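Local coordinates for bifunctional GH43-CE protein (Bacteroides eggerthii, PDB 6MLY) that probably hydrolyses xylan-derived beta-xylosidic linkages with a family 43 glycosidase domain and carries a carbohydrate esterase domain in the same chain, at residues K88-Y91 with G92-S95; R326-P329 with L330-W334; I782-F785 with A786-A789. All coordinates share one frame; numbering follows the deposited sequence.

Contact 1 (K88-Y91 with G92-S95); sequences KNTY and GRGS
T90 to R93 form a type II beta turn, closed by a hydrogen bond from R93 N to T90 O of 3.0 Å with an N-H...O angle of 151°; the donor stands above the carbonyl plane. Y91 and G92 fill the two corner positions, and G92, with phi 85°, takes the positive-phi place usual for glycine in this turn type. Over the closed turn T90 OG1 crosses obliquely against the CB-to-CD part of R93, 3.3 Å from R93 CB and 3.7 Å from R93 CD, along an arginine whose chain runs extended from CG to NE. T90 chi1 of -162° sets OG1 opposite the backbone N, and T115 OG1, which also receives G94 N, hydrogen-bonds to it. Y91 points its CB bond away from G92-S95; its ring stacks on H483 and meets H50 and H336 edge-to-face, and its OH bonds to T364 O and N335 ND2. The turn thus rests on one backbone bond and a van der Waals contact of the T90 hydroxyl oxygen with R93 methylenes, while that hydroxyl bonds to T115 and the Y91 ring and OH tie this glycosidase loop to the concanavalin A-like domain.

Contact 2 (R326-P329 with L330-W334); sequences RALP and LVWQW
L328 packs into the tight side of this contact, its two methyl branches meeting different tryptophans. CD2 lies over one face of the W332 indole, 4.0 Å from W332 CD1, whereas CD1 comes obliquely to W334, 3.5 Å from W334 CZ2; both pairs of side chains cross at about a right angle. P329 runs side by side with W332, P329 CD being 3.7 Å from W332 CD1. The backbone beneath is a type I beta turn from P329 to W332, closed by W332 N to P329 O at 2.9 Å and 161°. W332 NE1 is bonded to D317 OD2, and F508 meets the same indole edge-to-face. The solvent side is looser: exposed R326 meets L330 chiefly at CD2, which lies 4.0 Å above the guanidinium plane and toward its rim, with R326 CD 4.2 Å from that methyl. A bend at chi3 (64°) brings R326 NE (2.7 Å) and NH2 (3.0 Å) back to grip L328 O side-on, this oxygen lying nearly in the guanidinium plane. The chemistry therefore divides: dispersion between leucine, proline and indoles holds the buried half where strand 333-335 begins, while a two-nitrogen clasp on one carbonyl oxygen ties down the outer loop.

Contact 3 (I782-F785 with A786-A789); sequences IDFF and AREA
The R787 guanidinium lies with one face over the helix backbone: D783 O is 3.5 Å above its plane and F784 N is 3.9 Å above it, both offset toward the rim. On that face NH2 also comes within 3.6 Å of F784 CA. A bend at chi3 of -57° turns the R787 chain back over the preceding turn; its NH2 also makes a salt bridge with E758 of strand 757-763. D783 is separately paired with K779, and its carboxylate does not reach the arginine. The second flat group, the F784 ring, is met obliquely by E788. E788 CG and OE2 are each 3.4 Å from F784 CE1, and the ring and carboxylate planes stand 51° apart. F784 CG is anti to the backbone N (chi1 167°), which swings the ring along the helix toward E788, where its other neighbours are K727, I729 and V673. With an alanine at F784 the ring would be gone, which is likely to open a gap against strands 671-675 and 727-733 and leave E788 CG without its aromatic neighbour. Beneath these side chains, A786 N to I782 O (2.9 Å), R787 N to D783 O (3.0 Å) and E788 N to F784 O (3.1 Å) repeat the i to i+4 bond. F785 packs on F621, A671 and V673, and I782 on L574 and K577 of helix 563-577. With buried phenylalanines toward parallel strands 621-627, 671-675 and 727-733 of the mixed sheet, D783 and R787 on the polar side and E788 at the border, amphipathic helix 775-789 is consistent with the alpha/beta-hydrolase fold expected of the esterase domain.

In the fold
Along the chain the order is 88-95, then 326-334, then 782-789, in the glycosidase family region, the concanavalin A-like region and the esterase part respectively. Contacts 1 and 2 are neighbours, with centres about 20 Å apart and nearest atoms about 8 Å apart, but do not touch. Strand 51-52 of the glycosidase region pairs antiparallel with strand 333-335, on which contact 2 ends, so the first two regions share a sheet. Contact 3 lies across the chain's centre, its centre about 56 Å from that of contact 1 and 51 Å from that of contact 2, on helix 775-789. The spacing is consistent with a glycosidase domain closely joined to its concanavalin A-like domain, with the esterase as a separate module.

Contact 1 (K88-Y91 with G92-S95)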
loop_
_atom_site.group_PDB
_atom_site.type_symbol
_atom_site.label_atom_id
_atom_site.label_comp_id
_atom_site.label_asym_id
_atom_site.label_seq_id
_atom_site.Cartn_x
_atom_site.Cartn_y
_atom_site.Cartn_z
ATOM N N LYS A 88 18.069 5.387 -18.796
ATOM C CA LYS A 88 17.213 4.602 -19.673
ATOM C C LYS A 88 16.728 3.373 -18.898
ATOM O O LYS A 88 17.403 2.908 -17.980
ATOM C CB LYS A 88 17.966 4.154 -20.928
ATOM C CG LYS A 88 18.388 5.268 -21.876
ATOM C CD LYS A 88 19.405 4.821 -22.907
ATOM C CE LYS A 88 19.844 5.928 -23.841
ATOM N NZ LYS A 88 20.958 5.491 -24.715
ATOM N N ASN A 89 15.564 2.851 -19.297
ATOM C CA ASN A 89 14.945 1.702 -18.652
ATOM C C ASN A 89 14.245 0.858 -19.720
ATOM O O ASN A 89 14.276 1.195 -20.901
ATOM C CB ASN A 89 13.970 2.139 -17.555
ATOM C CG ASN A 89 13.000 3.199 -18.029
ATOM O OD1 ASN A 89 13.319 4.387 -18.014
ATOM N ND2 ASN A 89 11.819 2.779 -18.455
ATOM N N THR A 90 13.639 -0.248 -19.282
ATOM C CA THR A 90 12.754 -1.045 -20.111
ATOM C C THR A 90 11.648 -1.620 -19.217
ATOM O O THR A 90 11.179 -2.740 -19.425
ATOM C CB THR A 90 13.551 -2.077 -20.928
ATOM O OG1 THR A 90 12.735 -2.538 -22.007
ATOM C CG2 THR A 90 14.035 -3.258 -20.112
ATOM N N TYR A 91 11.214 -0.825 -18.235
ATOM C CA TYR A 91 10.084 -1.177 -17.391
ATOM C C TYR A 91 8.880 -1.491 -18.289
ATOM O O TYR A 91 8.648 -0.803 -19.287
ATOM C CB TYR A 91 9.734 -0.044 -16.421
ATOM C CG TYR A 91 10.676 0.153 -15.259
ATOM C CD1 TYR A 91 10.659 -0.699 -14.165
ATOM C CD2 TYR A 91 11.556 1.224 -15.227
ATOM C CE1 TYR A 91 11.507 -0.506 -13.084
ATOM C CE2 TYR A 91 12.406 1.435 -14.153
ATOM C CZ TYR A 91 12.382 0.568 -13.074
ATOM O OH TYR A 91 13.220 0.770 -12.016
ATOM N N GLY A 92 8.142 -2.549 -17.941
ATOM C CA GLY A 92 6.953 -2.963 -18.673
ATOM C C GLY A 92 7.268 -3.863 -19.857
ATOM O O GLY A 92 6.405 -4.619 -20.290
ATOM N N ARG A 93 8.497 -3.778 -20.380
ATOM C CA ARG A 93 8.895 -4.484 -21.596
ATOM C C ARG A 93 9.662 -5.759 -21.200
ATOM O O ARG A 93 9.116 -6.601 -20.498
ATOM C CB ARG A 93 9.652 -3.509 -22.505
ATOM C CG ARG A 93 8.783 -2.410 -23.099
ATOM C CD ARG A 93 9.623 -1.265 -23.629
ATOM N NE ARG A 93 8.951 -0.489 -24.665
ATOM C CZ ARG A 93 9.151 0.809 -24.890
ATOM N NH1 ARG A 93 9.847 1.537 -24.031
ATOM N NH2 ARG A 93 8.646 1.376 -25.973
ATOM N N GLY A 94 10.915 -5.912 -21.645
ATOM C CA GLY A 94 11.705 -7.108 -21.344
ATOM C C GLY A 94 11.060 -8.376 -21.887
ATOM O O GLY A 94 10.280 -8.329 -22.853
ATOM N N SER A 95 11.377 -9.506 -21.245
ATOM C CA SER A 95 10.895 -10.813 -21.662
ATOM C C SER A 95 9.394 -10.940 -21.378
ATOM O O SER A 95 8.971 -10.879 -20.240
ATOM C CB SER A 95 11.675 -11.926 -21.010
ATOM O OG SER A 95 11.460 -11.965 -19.612
#

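Contact 2 (R326-P329 with L330-W334)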
loop_
_atom_site.group_PDB
_atom_site.type_symbol
_atom_site.label_atom_id
_atom_site.label_comp_id
_atom_site.label_asym_id
_atom_site.label_seq_id
_atom_site.Cartn_x
_atom_site.Cartn_y
_atom_site.Cartn_z
ATOM N N ARG A 326 22.612 -22.190 -3.375
ATOM C CA ARG A 326 22.226 -21.033 -4.173
ATOM C C ARG A 326 22.465 -19.761 -3.344
ATOM O O ARG A 326 21.981 -19.651 -2.209
ATOM C CB ARG A 326 20.759 -21.132 -4.607
ATOM C CG ARG A 326 20.554 -21.659 -6.019
ATOM C CD ARG A 326 19.333 -21.043 -6.672
ATOM N NE ARG A 326 19.473 -19.598 -6.863
ATOM C CZ ARG A 326 19.864 -19.009 -7.994
ATOM N NH1 ARG A 326 20.180 -19.740 -9.050
ATOM N NH2 ARG A 326 19.932 -17.690 -8.068
ATOM N N ALA A 327 23.215 -18.809 -3.912
ATOM C CA ALA A 327 23.507 -17.537 -3.250
ATOM C C ALA A 327 22.205 -16.769 -2.979
ATOM O O ALA A 327 22.050 -16.195 -1.910
ATOM C CB ALA A 327 24.465 -16.720 -4.081
ATOM N N LEU A 328 21.282 -16.775 -3.950
ATOM C CA LEU A 328 19.987 -16.107 -3.833
ATOM C C LEU A 328 18.870 -17.077 -4.212
ATOM O O LEU A 328 18.727 -17.434 -5.381
ATOM C CB LEU A 328 19.967 -14.869 -4.736
ATOM C CG LEU A 328 20.801 -13.683 -4.248
ATOM C CD1 LEU A 328 21.084 -12.711 -5.384
ATOM C CD2 LEU A 328 20.120 -12.960 -3.089
ATOM N N PRO A 329 18.037 -17.519 -3.241
ATOM C CA PRO A 329 16.851 -18.322 -3.544
ATOM C C PRO A 329 16.096 -17.821 -4.784
ATOM O O PRO A 329 16.089 -16.625 -5.079
ATOM C CB PRO A 329 16.000 -18.146 -2.274
ATOM C CG PRO A 329 17.014 -17.991 -1.161
ATOM C CD PRO A 329 18.190 -17.273 -1.796
ATOM N N LEU A 330 15.438 -18.741 -5.488
ATOM C CA LEU A 330 14.812 -18.422 -6.772
ATOM C C LEU A 330 13.746 -17.331 -6.586
ATOM O O LEU A 330 13.478 -16.559 -7.510
ATOM C CB LEU A 330 14.218 -19.703 -7.369
ATOM C CG LEU A 330 15.239 -20.778 -7.736
ATOM C CD1 LEU A 330 14.590 -22.151 -7.764
ATOM C CD2 LEU A 330 15.908 -20.466 -9.068
ATOM N N VAL A 331 13.164 -17.268 -5.381
ATOM C CA VAL A 331 12.121 -16.282 -5.037
ATOM C C VAL A 331 12.624 -14.857 -5.316
ATOM O O VAL A 331 11.806 -13.951 -5.534
ATOM C CB VAL A 331 11.650 -16.421 -3.576
ATOM C CG1 VAL A 331 10.995 -17.767 -3.303
ATOM C CG2 VAL A 331 12.779 -16.164 -2.591
ATOM N N TRP A 332 13.954 -14.674 -5.304
ATOM C CA TRP A 332 14.602 -13.383 -5.543
ATOM C C TRP A 332 14.772 -13.128 -7.044
ATOM O O TRP A 332 15.186 -14.021 -7.793
ATOM C CB TRP A 332 15.960 -13.318 -4.837
ATOM C CG TRP A 332 15.894 -13.246 -3.340
ATOM C CD1 TRP A 332 16.322 -14.193 -2.458
ATOM C CD2 TRP A 332 15.401 -12.155 -2.546
ATOM N NE1 TRP A 332 16.126 -13.772 -1.173
ATOM C CE2 TRP A 332 15.564 -12.525 -1.194
ATOM C CE3 TRP A 332 14.834 -10.909 -2.838
ATOM C CZ2 TRP A 332 15.182 -11.691 -0.143
ATOM C CZ3 TRP A 332 14.461 -10.081 -1.798
ATOM C CH2 TRP A 332 14.630 -10.474 -0.470
ATOM N N GLN A 333 14.451 -11.892 -7.455
ATOM C CA GLN A 333 14.771 -11.344 -8.777
ATOM C C GLN A 333 15.122 -9.857 -8.602
ATOM O O GLN A 333 14.411 -9.130 -7.911
ATOM C CB GLN A 333 13.604 -11.498 -9.766
ATOM C CG GLN A 333 12.848 -12.824 -9.692
ATOM C CD GLN A 333 11.768 -12.941 -10.746
ATOM O OE1 GLN A 333 11.743 -12.187 -11.713
ATOM N NE2 GLN A 333 10.864 -13.896 -10.576
ATOM N N TRP A 334 16.211 -9.416 -9.245
ATOM C CA TRP A 334 16.626 -8.012 -9.256
ATOM C C TRP A 334 15.724 -7.200 -10.193
ATOM O O TRP A 334 15.062 -7.747 -11.063
ATOM C CB TRP A 334 18.090 -7.870 -9.689
ATOM C CG TRP A 334 19.067 -8.678 -8.893
ATOM C CD1 TRP A 334 19.504 -9.941 -9.167
ATOM C CD2 TRP A 334 19.767 -8.264 -7.708
ATOM N NE1 TRP A 334 20.414 -10.345 -8.228
ATOM C CE2 TRP A 334 20.597 -9.338 -7.322
ATOM C CE3 TRP A 334 19.776 -7.098 -6.937
ATOM C CZ2 TRP A 334 21.417 -9.280 -6.199
ATOM C CZ3 TRP A 334 20.589 -7.041 -5.828
ATOM C CH2 TRP A 334 21.397 -8.118 -5.465
#

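Contact 3 (I782-F785 with A786-A789)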
loop_
_atom_site.group_PDB
_atom_site.type_symbol
_atom_site.label_atom_id
_atom_site.label_comp_id
_atom_site.label_asym_id
_atom_site.label_seq_id
_atom_site.Cartn_x
_atom_site.Cartn_y
_atom_site.Cartn_z
ATOM N N ILE A 782 -3.117 12.625 28.185
ATOM C CA ILE A 782 -3.200 11.170 28.283
ATOM C C ILE A 782 -3.846 10.795 29.627
ATOM O O ILE A 782 -4.813 10.033 29.663
ATOM C CB ILE A 782 -1.804 10.532 28.110
ATOM C CG1 ILE A 782 -1.126 10.952 26.801
ATOM C CG2 ILE A 782 -1.877 9.017 28.233
ATOM C CD1 ILE A 782 -1.979 10.767 25.566
ATOM N N ASP A 783 -3.312 11.353 30.720
ATOM C CA ASP A 783 -3.725 11.009 32.084
ATOM C C ASP A 783 -5.205 11.350 32.306
ATOM O O ASP A 783 -5.894 10.652 33.056
ATOM C CB ASP A 783 -2.844 11.712 33.118
ATOM C CG ASP A 783 -1.454 11.113 33.241
ATOM O OD1 ASP A 783 -1.181 10.116 32.549
ATOM O OD2 ASP A 783 -0.656 11.647 34.035
ATOM N N PHE A 784 -5.673 12.426 31.657
ATOM C CA PHE A 784 -7.066 12.879 31.744
ATOM C C PHE A 784 -7.981 11.895 30.999
ATOM O O PHE A 784 -8.950 11.388 31.574
ATOM C CB PHE A 784 -7.196 14.315 31.226
ATOM C CG PHE A 784 -8.613 14.775 30.990
ATOM C CD1 PHE A 784 -9.569 14.677 31.989
ATOM C CD2 PHE A 784 -8.991 15.311 29.769
ATOM C CE1 PHE A 784 -10.873 15.089 31.765
ATOM C CE2 PHE A 784 -10.293 15.726 29.548
ATOM C CZ PHE A 784 -11.232 15.613 30.545
ATOM N N PHE A 785 -7.664 11.616 29.728
ATOM C CA PHE A 785 -8.456 10.675 28.919
ATOM C C PHE A 785 -8.509 9.305 29.617
ATOM O O PHE A 785 -9.557 8.650 29.608
ATOM C CB PHE A 785 -7.916 10.591 27.487
ATOM C CG PHE A 785 -8.281 11.754 26.595
ATOM C CD1 PHE A 785 -9.588 12.219 26.518
ATOM C CD2 PHE A 785 -7.321 12.373 25.806
ATOM C CE1 PHE A 785 -9.918 13.283 25.692
ATOM C CE2 PHE A 785 -7.655 13.436 24.978
ATOM C CZ PHE A 785 -8.954 13.887 24.918
ATOM N N ALA A 786 -7.392 8.908 30.242
ATOM C CA ALA A 786 -7.258 7.643 30.987
ATOM C C ALA A 786 -8.161 7.615 32.232
ATOM O O ALA A 786 -8.732 6.573 32.548
ATOM C CB ALA A 786 -5.813 7.431 31.366
ATOM N N ARG A 787 -8.266 8.743 32.948
ATOM C CA ARG A 787 -9.062 8.827 34.188
ATOM C C ARG A 787 -10.558 8.703 33.872
ATOM O O ARG A 787 -11.302 8.037 34.599
ATOM C CB ARG A 787 -8.801 10.142 34.934
ATOM C CG ARG A 787 -7.614 10.110 35.885
ATOM C CD ARG A 787 -7.560 11.365 36.733
ATOM N NE ARG A 787 -7.501 12.586 35.935
ATOM C CZ ARG A 787 -6.384 13.243 35.628
ATOM N NH1 ARG A 787 -5.204 12.765 35.989
ATOM N NH2 ARG A 787 -6.450 14.383 34.963
ATOM N N GLU A 788 -10.980 9.361 32.787
ATOM C CA GLU A 788 -12.381 9.406 32.362
ATOM C C GLU A 788 -12.776 8.078 31.691
ATOM O O GLU A 788 -13.961 7.800 31.533
ATOM C CB GLU A 788 -12.609 10.585 31.406
ATOM C CG GLU A 788 -12.208 11.946 31.962
ATOM C CD GLU A 788 -13.171 12.584 32.949
ATOM O OE1 GLU A 788 -14.395 12.511 32.720
ATOM O OE2 GLU A 788 -12.694 13.161 33.943
ATOM N N ALA A 789 -11.786 7.267 31.293
ATOM C CA ALA A 789 -12.018 6.015 30.570
ATOM C C ALA A 789 -11.823 4.799 31.489
ATOM O O ALA A 789 -12.694 3.927 31.549
ATOM C CB ALA A 789 -11.101 5.950 29.374
#